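Local coordinates for protein nitrite oxidoreductase subunit A (Kuenenia stuttgartiensis, PDB 7B04) that belongs to the molybdopterin oxidoreductase family, resembles NarG, and binds molybdenum, an iron-sulfur cluster and two MD1 groups, at residues Lys661-Asn669 with Arg984-Phe995. Residues are numbered along the deposited sequence; the frame is centred on the assembly and turned at random.
Sequences KHVYQMLKN and RPYEGWKPNDSF. With MD1 (phosphoric acid 4-(2-amino-4-oxo-3,4,5,6,-tetrahydro-pteridin-6-yl)-2-hydroxy-3,4-dimercapto-but-3-en-yl ester guanylate ester), chain C.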
ATOM      1  N   LYS B 661      21.634   0.139  -1.325  1.00 32.53           N
ATOM      2  CA  LYS B 661      21.933   0.053   0.093  1.00 30.84           C
ATOM      3  C   LYS B 661      23.278   0.714   0.350  1.00 35.15           C
ATOM      4  O   LYS B 661      24.214   0.564  -0.442  1.00 38.91           O
ATOM      5  CB  LYS B 661      21.908  -1.403   0.545  1.00 26.13           C
ATOM      6  CG  LYS B 661      20.664  -2.087   0.024  1.00 29.93           C
ATOM      7  CD  LYS B 661      20.767  -3.585   0.053  1.00 35.59           C
ATOM      8  CE  LYS B 661      19.967  -4.161  -1.093  1.00 38.70           C
ATOM      9  NZ  LYS B 661      19.173  -5.347  -0.665  1.00 36.89           N
ATOM     10  N   HIS B 662      23.357   1.452   1.461  1.00 36.95           N
ATOM     11  CA  HIS B 662      24.538   2.233   1.833  1.00 38.04           C
ATOM     12  C   HIS B 662      24.709   3.366   0.817  1.00 38.32           C
ATOM     13  O   HIS B 662      25.797   3.607   0.295  1.00 42.77           O
ATOM     14  CB  HIS B 662      25.793   1.352   1.915  1.00 38.88           C
ATOM     15  CG  HIS B 662      26.773   1.774   2.964  1.00 42.63           C
ATOM     16  ND1 HIS B 662      27.225   3.068   3.082  1.00 44.52           N
ATOM     17  CD2 HIS B 662      27.413   1.065   3.925  1.00 40.61           C
ATOM     18  CE1 HIS B 662      28.092   3.145   4.077  1.00 44.79           C
ATOM     19  NE2 HIS B 662      28.222   1.943   4.606  1.00 42.37           N
ATOM     20  N   VAL B 663      23.605   4.080   0.572  1.00 36.90           N
ATOM     21  CA  VAL B 663      23.487   4.945  -0.600  1.00 37.86           C
ATOM     22  C   VAL B 663      24.450   6.123  -0.528  1.00 39.24           C
ATOM     23  O   VAL B 663      25.064   6.498  -1.533  1.00 40.19           O
ATOM     24  CB  VAL B 663      22.027   5.412  -0.775  1.00 32.67           C
ATOM     25  CG1 VAL B 663      21.545   6.185   0.443  1.00 33.09           C
ATOM     26  CG2 VAL B 663      21.892   6.265  -2.022  1.00 32.57           C
ATOM     27  N   TYR B 664      24.597   6.729   0.650  1.00 37.97           N
ATOM     28  CA  TYR B 664      25.400   7.942   0.742  1.00 40.08           C
ATOM     29  C   TYR B 664      26.888   7.648   0.601  1.00 44.01           C
ATOM     30  O   TYR B 664      27.649   8.518   0.169  1.00 41.10           O
ATOM     31  CB  TYR B 664      25.056   8.682   2.035  1.00 36.51           C
ATOM     32  CG  TYR B 664      23.666   9.285   1.959  1.00 31.39           C
ATOM     33  CD1 TYR B 664      23.423  10.416   1.189  1.00 36.74           C
ATOM     34  CD2 TYR B 664      22.591   8.702   2.619  1.00 30.59           C
ATOM     35  CE1 TYR B 664      22.155  10.964   1.096  1.00 37.13           C
ATOM     36  CE2 TYR B 664      21.315   9.242   2.531  1.00 32.44           C
ATOM     37  CZ  TYR B 664      21.104  10.374   1.768  1.00 37.79           C
ATOM     38  OH  TYR B 664      19.844  10.919   1.676  1.00 35.54           O
ATOM     39  N   GLN B 665      27.322   6.437   0.957  1.00 44.05           N
ATOM     40  CA  GLN B 665      28.655   5.986   0.571  1.00 37.54           C
ATOM     41  C   GLN B 665      28.776   5.883  -0.944  1.00 35.84           C
ATOM     42  O   GLN B 665      29.805   6.256  -1.523  1.00 39.18           O
ATOM     43  CB  GLN B 665      28.938   4.629   1.200  1.00 37.32           C
ATOM     44  CG  GLN B 665      30.358   4.118   1.114  1.00 40.05           C
ATOM     45  CD  GLN B 665      31.366   5.065   1.711  1.00 50.71           C
ATOM     46  OE1 GLN B 665      31.277   5.419   2.877  1.00 53.12           O
ATOM     47  NE2 GLN B 665      32.352   5.444   0.932  1.00 45.72           N
ATOM     48  N   MET B 666      27.727   5.377  -1.602  1.00 31.41           N
ATOM     49  CA  MET B 666      27.762   5.228  -3.052  1.00 30.32           C
ATOM     50  C   MET B 666      27.873   6.584  -3.732  1.00 31.00           C
ATOM     51  O   MET B 666      28.631   6.745  -4.695  1.00 30.93           O
ATOM     52  CB  MET B 666      26.513   4.487  -3.531  1.00 30.94           C
ATOM     53  CG  MET B 666      26.381   3.063  -3.013  1.00 30.79           C
ATOM     54  SD  MET B 666      27.656   1.957  -3.641  1.00 38.25           S
ATOM     55  CE  MET B 666      28.630   1.692  -2.163  1.00 41.95           C
ATOM     56  N   LEU B 667      27.128   7.574  -3.238  1.00 31.15           N
ATOM     57  CA  LEU B 667      27.134   8.899  -3.845  1.00 31.76           C
ATOM     58  C   LEU B 667      28.414   9.665  -3.545  1.00 39.67           C
ATOM     59  O   LEU B 667      28.887  10.427  -4.395  1.00 45.45           O
ATOM     60  CB  LEU B 667      25.924   9.699  -3.360  1.00 42.06           C
ATOM     61  CG  LEU B 667      24.564   9.126  -3.757  1.00 34.65           C
ATOM     62  CD1 LEU B 667      23.432   9.924  -3.126  1.00 29.77           C
ATOM     63  CD2 LEU B 667      24.441   9.105  -5.266  1.00 27.64           C
ATOM     64  N   LYS B 668      28.985   9.481  -2.354  1.00 37.41           N
ATOM     65  CA  LYS B 668      30.125  10.279  -1.916  1.00 35.95           C
ATOM     66  C   LYS B 668      31.466   9.712  -2.372  1.00 39.86           C
ATOM     67  O   LYS B 668      32.340  10.473  -2.802  1.00 40.10           O
ATOM     68  CB  LYS B 668      30.114  10.407  -0.390  1.00 30.92           C
ATOM     69  CG  LYS B 668      31.311  11.136   0.194  1.00 29.24           C
ATOM     70  CD  LYS B 668      31.295  12.606  -0.180  1.00 31.40           C
ATOM     71  CE  LYS B 668      32.438  13.353   0.481  1.00 29.28           C
ATOM     72  NZ  LYS B 668      32.495  14.775   0.043  1.00 32.16           N
ATOM     73  N   ASN B 669      31.660   8.395  -2.290  1.00 39.52           N
ATOM     74  CA  ASN B 669      32.982   7.822  -2.496  1.00 35.87           C
ATOM     75  C   ASN B 669      33.065   6.788  -3.611  1.00 32.59           C
ATOM     76  O   ASN B 669      34.181   6.415  -3.988  1.00 41.49           O
ATOM     77  CB  ASN B 669      33.495   7.178  -1.203  1.00 37.15           C
ATOM     78  CG  ASN B 669      33.450   8.125  -0.014  1.00 40.12           C
ATOM     79  OD1 ASN B 669      32.841   7.813   1.009  1.00 37.83           O
ATOM     80  ND2 ASN B 669      34.120   9.270  -0.129  1.00 35.38           N
ATOM     81  N   ARG B 984      28.964   3.838   8.454  1.00 49.52           N
ATOM     82  CA  ARG B 984      27.816   4.617   7.944  1.00 39.84           C
ATOM     83  C   ARG B 984      27.743   5.980   8.611  1.00 40.27           C
ATOM     84  O   ARG B 984      28.279   6.121   9.666  1.00 38.98           O
ATOM     85  CB  ARG B 984      26.574   3.865   8.416  1.00 42.57           C
ATOM     86  CG  ARG B 984      26.144   2.700   7.549  1.00 35.06           C
ATOM     87  CD  ARG B 984      26.632   1.301   7.802  1.00 36.16           C
ATOM     88  NE  ARG B 984      26.564   0.678   9.101  1.00 40.30           N
ATOM     89  CZ  ARG B 984      26.207  -0.576   9.299  1.00 39.16           C
ATOM     90  NH1 ARG B 984      25.832  -1.315   8.292  1.00 35.09           N
ATOM     91  NH2 ARG B 984      26.197  -1.099  10.502  1.00 49.71           N
ATOM     92  N   PRO B 985      27.101   7.005   8.029  1.00 44.48           N
ATOM     93  CA  PRO B 985      26.393   6.932   6.735  1.00 42.99           C
ATOM     94  C   PRO B 985      27.321   6.748   5.533  1.00 40.83           C
ATOM     95  O   PRO B 985      26.977   6.031   4.577  1.00 47.24           O
ATOM     96  CB  PRO B 985      25.700   8.291   6.661  1.00 32.89           C
ATOM     97  CG  PRO B 985      26.611   9.212   7.425  1.00 31.55           C
ATOM     98  CD  PRO B 985      27.075   8.381   8.569  1.00 33.92           C
ATOM     99  N   TYR B 986      28.493   7.378   5.591  1.00 37.40           N
ATOM    100  CA  TYR B 986      29.519   7.194   4.576  1.00 36.26           C
ATOM    101  C   TYR B 986      30.879   7.283   5.252  1.00 46.04           C
ATOM    102  O   TYR B 986      31.064   8.012   6.234  1.00 47.75           O
ATOM    103  CB  TYR B 986      29.398   8.218   3.427  1.00 37.82           C
ATOM    104  CG  TYR B 986      29.650   9.667   3.799  1.00 39.56           C
ATOM    105  CD1 TYR B 986      28.617  10.475   4.253  1.00 38.67           C
ATOM    106  CD2 TYR B 986      30.908  10.242   3.649  1.00 40.43           C
ATOM    107  CE1 TYR B 986      28.833  11.804   4.578  1.00 34.48           C
ATOM    108  CE2 TYR B 986      31.131  11.575   3.972  1.00 45.80           C
ATOM    109  CZ  TYR B 986      30.093  12.354   4.437  1.00 39.88           C
ATOM    110  OH  TYR B 986      30.315  13.679   4.759  1.00 45.74           O
ATOM    111  N   GLU B 987      31.825   6.522   4.709  1.00 43.72           N
ATOM    112  CA  GLU B 987      33.129   6.375   5.341  1.00 37.04           C
ATOM    113  C   GLU B 987      33.902   7.684   5.300  1.00 34.98           C
ATOM    114  O   GLU B 987      33.960   8.373   4.276  1.00 41.14           O
ATOM    115  CB  GLU B 987      33.957   5.296   4.650  1.00 36.16           C
ATOM    116  CG  GLU B 987      33.915   3.910   5.273  1.00 41.24           C
ATOM    117  CD  GLU B 987      34.500   2.867   4.333  1.00 48.98           C
ATOM    118  OE1 GLU B 987      33.874   1.807   4.125  1.00 55.16           O
ATOM    119  OE2 GLU B 987      35.594   3.124   3.796  1.00 49.36           O
ATOM    120  N   GLY B 988      34.472   8.039   6.440  1.00 30.11           N
ATOM    121  CA  GLY B 988      35.236   9.262   6.521  1.00 41.59           C
ATOM    122  C   GLY B 988      34.401  10.496   6.746  1.00 41.98           C
ATOM    123  O   GLY B 988      34.900  11.611   6.549  1.00 35.89           O
ATOM    124  N   TRP B 989      33.136  10.331   7.125  1.00 47.66           N
ATOM    125  CA  TRP B 989      32.280  11.471   7.407  1.00 46.03           C
ATOM    126  C   TRP B 989      32.825  12.246   8.600  1.00 46.36           C
ATOM    127  O   TRP B 989      33.484  11.694   9.483  1.00 44.54           O
ATOM    128  CB  TRP B 989      30.852  11.014   7.696  1.00 39.23           C
ATOM    129  CG  TRP B 989      30.760  10.225   8.957  1.00 34.34           C
ATOM    130  CD1 TRP B 989      30.909   8.876   9.094  1.00 34.84           C
ATOM    131  CD2 TRP B 989      30.522  10.739  10.269  1.00 36.71           C
ATOM    132  NE1 TRP B 989      30.769   8.516  10.412  1.00 41.47           N
ATOM    133  CE2 TRP B 989      30.531   9.643  11.154  1.00 38.11           C
ATOM    134  CE3 TRP B 989      30.300  12.020  10.781  1.00 35.22           C
ATOM    135  CZ2 TRP B 989      30.323   9.791  12.523  1.00 29.21           C
ATOM    136  CZ3 TRP B 989      30.093  12.164  12.137  1.00 34.49           C
ATOM    137  CH2 TRP B 989      30.107  11.057  12.994  1.00 30.47           C
ATOM    138  N   LYS B 990      32.558  13.542   8.617  1.00 40.93           N
ATOM    139  CA  LYS B 990      32.889  14.376   9.757  1.00 45.26           C
ATOM    140  C   LYS B 990      31.668  15.233  10.051  1.00 46.56           C
ATOM    141  O   LYS B 990      30.843  15.458   9.162  1.00 49.66           O
ATOM    142  CB  LYS B 990      34.126  15.255   9.494  1.00 38.95           C
ATOM    143  CG  LYS B 990      35.436  14.492   9.428  1.00 30.06           C
ATOM    144  N   PRO B 991      31.465  15.633  11.305  1.00 42.96           N
ATOM    145  CA  PRO B 991      30.206  16.308  11.650  1.00 43.63           C
ATOM    146  C   PRO B 991      29.979  17.604  10.886  1.00 38.84           C
ATOM    147  O   PRO B 991      28.821  18.009  10.725  1.00 40.07           O
ATOM    148  CB  PRO B 991      30.340  16.553  13.161  1.00 42.89           C
ATOM    149  CG  PRO B 991      31.807  16.484  13.439  1.00 35.93           C
ATOM    150  CD  PRO B 991      32.346  15.474  12.473  1.00 37.21           C
ATOM    151  N   ASN B 992      31.035  18.264  10.405  1.00 34.19           N
ATOM    152  CA  ASN B 992      30.904  19.542   9.715  1.00 44.09           C
ATOM    153  C   ASN B 992      30.893  19.447   8.183  1.00 51.49           C
ATOM    154  O   ASN B 992      30.949  20.488   7.522  1.00 39.76           O
ATOM    155  CB  ASN B 992      32.021  20.487  10.163  1.00 40.96           C
ATOM    156  N   ASP B 993      30.818  18.252   7.595  1.00 54.35           N
ATOM    157  CA  ASP B 993      30.698  18.171   6.140  1.00 50.01           C
ATOM    158  C   ASP B 993      29.308  18.593   5.693  1.00 48.01           C
ATOM    159  O   ASP B 993      28.305  18.300   6.354  1.00 43.45           O
ATOM    160  CB  ASP B 993      30.989  16.767   5.596  1.00 47.01           C
ATOM    161  CG  ASP B 993      32.288  16.211   6.082  1.00 54.86           C
ATOM    162  OD1 ASP B 993      33.148  15.850   5.249  1.00 65.55           O
ATOM    163  OD2 ASP B 993      32.445  16.149   7.301  1.00 52.89           O
ATOM    164  N   SER B 994      29.256  19.296   4.561  1.00 42.53           N
ATOM    165  CA  SER B 994      27.970  19.682   3.997  1.00 37.96           C
ATOM    166  C   SER B 994      27.145  18.454   3.641  1.00 34.29           C
ATOM    167  O   SER B 994      25.922  18.446   3.816  1.00 33.11           O
ATOM    168  CB  SER B 994      28.183  20.567   2.769  1.00 42.80           C
ATOM    169  OG  SER B 994      28.863  21.763   3.113  1.00 62.43           O
ATOM    170  N   PHE B 995      27.799  17.401   3.141  1.00 36.17           N
ATOM    171  CA  PHE B 995      27.082  16.194   2.750  1.00 37.76           C
ATOM    172  C   PHE B 995      26.649  15.350   3.943  1.00 33.59           C
ATOM    173  O   PHE B 995      25.708  14.559   3.809  1.00 36.25           O
ATOM    174  CB  PHE B 995      27.940  15.348   1.805  1.00 35.64           C
ATOM    175  CG  PHE B 995      27.154  14.341   1.014  1.00 36.71           C
ATOM    176  CD1 PHE B 995      26.379  14.738  -0.065  1.00 36.49           C
ATOM    177  CD2 PHE B 995      27.188  12.997   1.347  1.00 34.59           C
ATOM    178  CE1 PHE B 995      25.654  13.815  -0.794  1.00 34.88           C
ATOM    179  CE2 PHE B 995      26.464  12.068   0.621  1.00 37.01           C
ATOM    180  CZ  PHE B 995      25.696  12.479  -0.451  1.00 36.25           C
TER
HETATM  181  PB  MD1 C5801      13.567  -1.324  -7.576  1.00 31.83           P
HETATM  182  O3B MD1 C5801      12.162  -0.623  -7.087  1.00 39.43           O
HETATM  183  O1B MD1 C5801      14.612  -0.241  -7.696  1.00 37.62           O
HETATM  184  O2B MD1 C5801      13.356  -1.963  -8.927  1.00 32.62           O
HETATM  185  O3A MD1 C5801      14.100  -2.484  -6.526  1.00 35.76           O
HETATM  186  C10 MD1 C5801      13.241  -3.112  -5.618  1.00 36.96           C
HETATM  187  C11 MD1 C5801      14.000  -3.356  -4.281  1.00 28.71           C
HETATM  188  O11 MD1 C5801      13.654  -2.166  -3.258  1.00 37.73           O
HETATM  189  C12 MD1 C5801      13.724  -4.561  -3.782  1.00 29.53           C
HETATM  190  S12 MD1 C5801      12.465  -5.582  -4.603  1.00 35.08           S
HETATM  191  C13 MD1 C5801      14.394  -5.214  -2.537  1.00 34.02           C
HETATM  192  S13 MD1 C5801      13.756  -6.870  -2.147  1.00 41.75           S
HETATM  193  C14 MD1 C5801      15.424  -4.689  -1.651  1.00 34.34           C
HETATM  194  N15 MD1 C5801      14.667  -4.381  -0.273  1.00 36.38           N
HETATM  195  C16 MD1 C5801      15.349  -3.549   0.639  1.00 37.04           C
HETATM  196  C15 MD1 C5801      14.840  -3.444   2.033  1.00 35.49           C
HETATM  197  O14 MD1 C5801      13.884  -4.065   2.356  1.00 40.56           O
HETATM  198  N17 MD1 C5801      15.530  -2.567   3.015  1.00 32.40           N
HETATM  199  C17 MD1 C5801      16.771  -1.754   2.589  1.00 32.67           C
HETATM  200  N16 MD1 C5801      17.445  -0.902   3.550  1.00 39.15           N
HETATM  201  N18 MD1 C5801      17.300  -1.853   1.179  1.00 30.24           N
HETATM  202  C20 MD1 C5801      16.651  -2.699   0.212  1.00 35.47           C
HETATM  203  N8  MD1 C5801      17.179  -2.749  -1.087  1.00 34.49           N
HETATM  204  C7  MD1 C5801      16.366  -3.626  -2.148  1.00 32.64           C
HETATM  205  PA  MD1 C5801      11.307   0.439  -8.019  1.00 29.31           P
HETATM  206  O1A MD1 C5801       9.843   0.394  -7.658  1.00 40.43           O
HETATM  207  O2A MD1 C5801      11.850   1.811  -7.751  1.00 24.53           O
HETATM  208  O5' MD1 C5801      11.486   0.195  -9.636  1.00 41.24           O
HETATM  209  C5' MD1 C5801      10.610   0.910 -10.464  1.00 40.91           C
HETATM  210  C4' MD1 C5801      11.301   2.204 -11.017  1.00 31.61           C
HETATM  211  O4' MD1 C5801      11.119   2.271 -12.561  1.00 37.01           O
HETATM  212  C1' MD1 C5801       9.989   3.318 -12.797  1.00 37.38           C
HETATM  213  N9  MD1 C5801       8.954   2.790 -13.729  1.00 30.30           N
HETATM  214  C4  MD1 C5801       9.284   2.574 -14.991  1.00 24.11           C
HETATM  215  N3  MD1 C5801      10.568   2.760 -15.713  1.00 34.82           N
HETATM  216  C2  MD1 C5801      10.649   2.434 -17.131  1.00 33.21           C
HETATM  217  N2  MD1 C5801      11.902   2.617 -17.827  1.00 36.02           N
HETATM  218  N1  MD1 C5801       9.501   1.931 -17.841  1.00 26.23           N
HETATM  219  C6  MD1 C5801       8.269   1.754 -17.138  1.00 34.93           C
HETATM  220  O6  MD1 C5801       7.322   1.341 -17.717  1.00 35.33           O
HETATM  221  C5  MD1 C5801       8.187   2.099 -15.645  1.00 28.57           C
HETATM  222  N7  MD1 C5801       7.194   2.034 -14.765  1.00 33.95           N
HETATM  223  C8  MD1 C5801       7.658   2.461 -13.570  1.00 39.82           C
HETATM  224  C2' MD1 C5801       9.494   3.563 -11.650  1.00 38.23           C
HETATM  225  O2' MD1 C5801       9.087   4.961 -11.566  1.00 30.80           O
HETATM  226  C3' MD1 C5801      10.716   3.251 -10.575  1.00 38.58           C
HETATM  227  O3' MD1 C5801      11.633   4.385 -10.551  1.00 28.79           O
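F995 and Y664 bring the two segments together at the start of helix 663-670: CZ of F995 lies 3.5 Å from CD1 of Y664, at the edge of the tyrosine ring and near its plane. With ring planes 65° apart and centroids separated by 5.6 Å, the pair is oblique. F995 holds CG anti to its backbone N (chi1 -161°), which carries the ring to the helix, where CZ also meets CB of L667 at 4.0 Å. One helical turn on, the bent chain of K668 crosses Y986 at a slant, CG 3.6 Å from CD2; W989 CB sits over the rim of one face of that tyrosine. The closest CA pair is Q665 with Y986, at 4.3 Å. From there Q665 extends away from its own N (chi1 -169°) and then folds at chi2, bringing its amide to the 986-987 backbone. At the N-cap position, the ring of H662 receives CG of R984 in an off-centre CH-pi contact, 4.1 Å from the ring centroid. P985, preceded by a cis peptide, puts its carbonyl O near the same ring. Ahead of the N-cap, K661 turns from this interface to MD1, its CE 3.1 Å from N8, and NZ is hydrogen-bonded to T1096. No hydrogen bond is found across the two segments, so the largely buried contact is mainly van der Waals, while Y664 OH bonds to S1025 O and R984 NH2 forms a salt bridge with E852, both outside it.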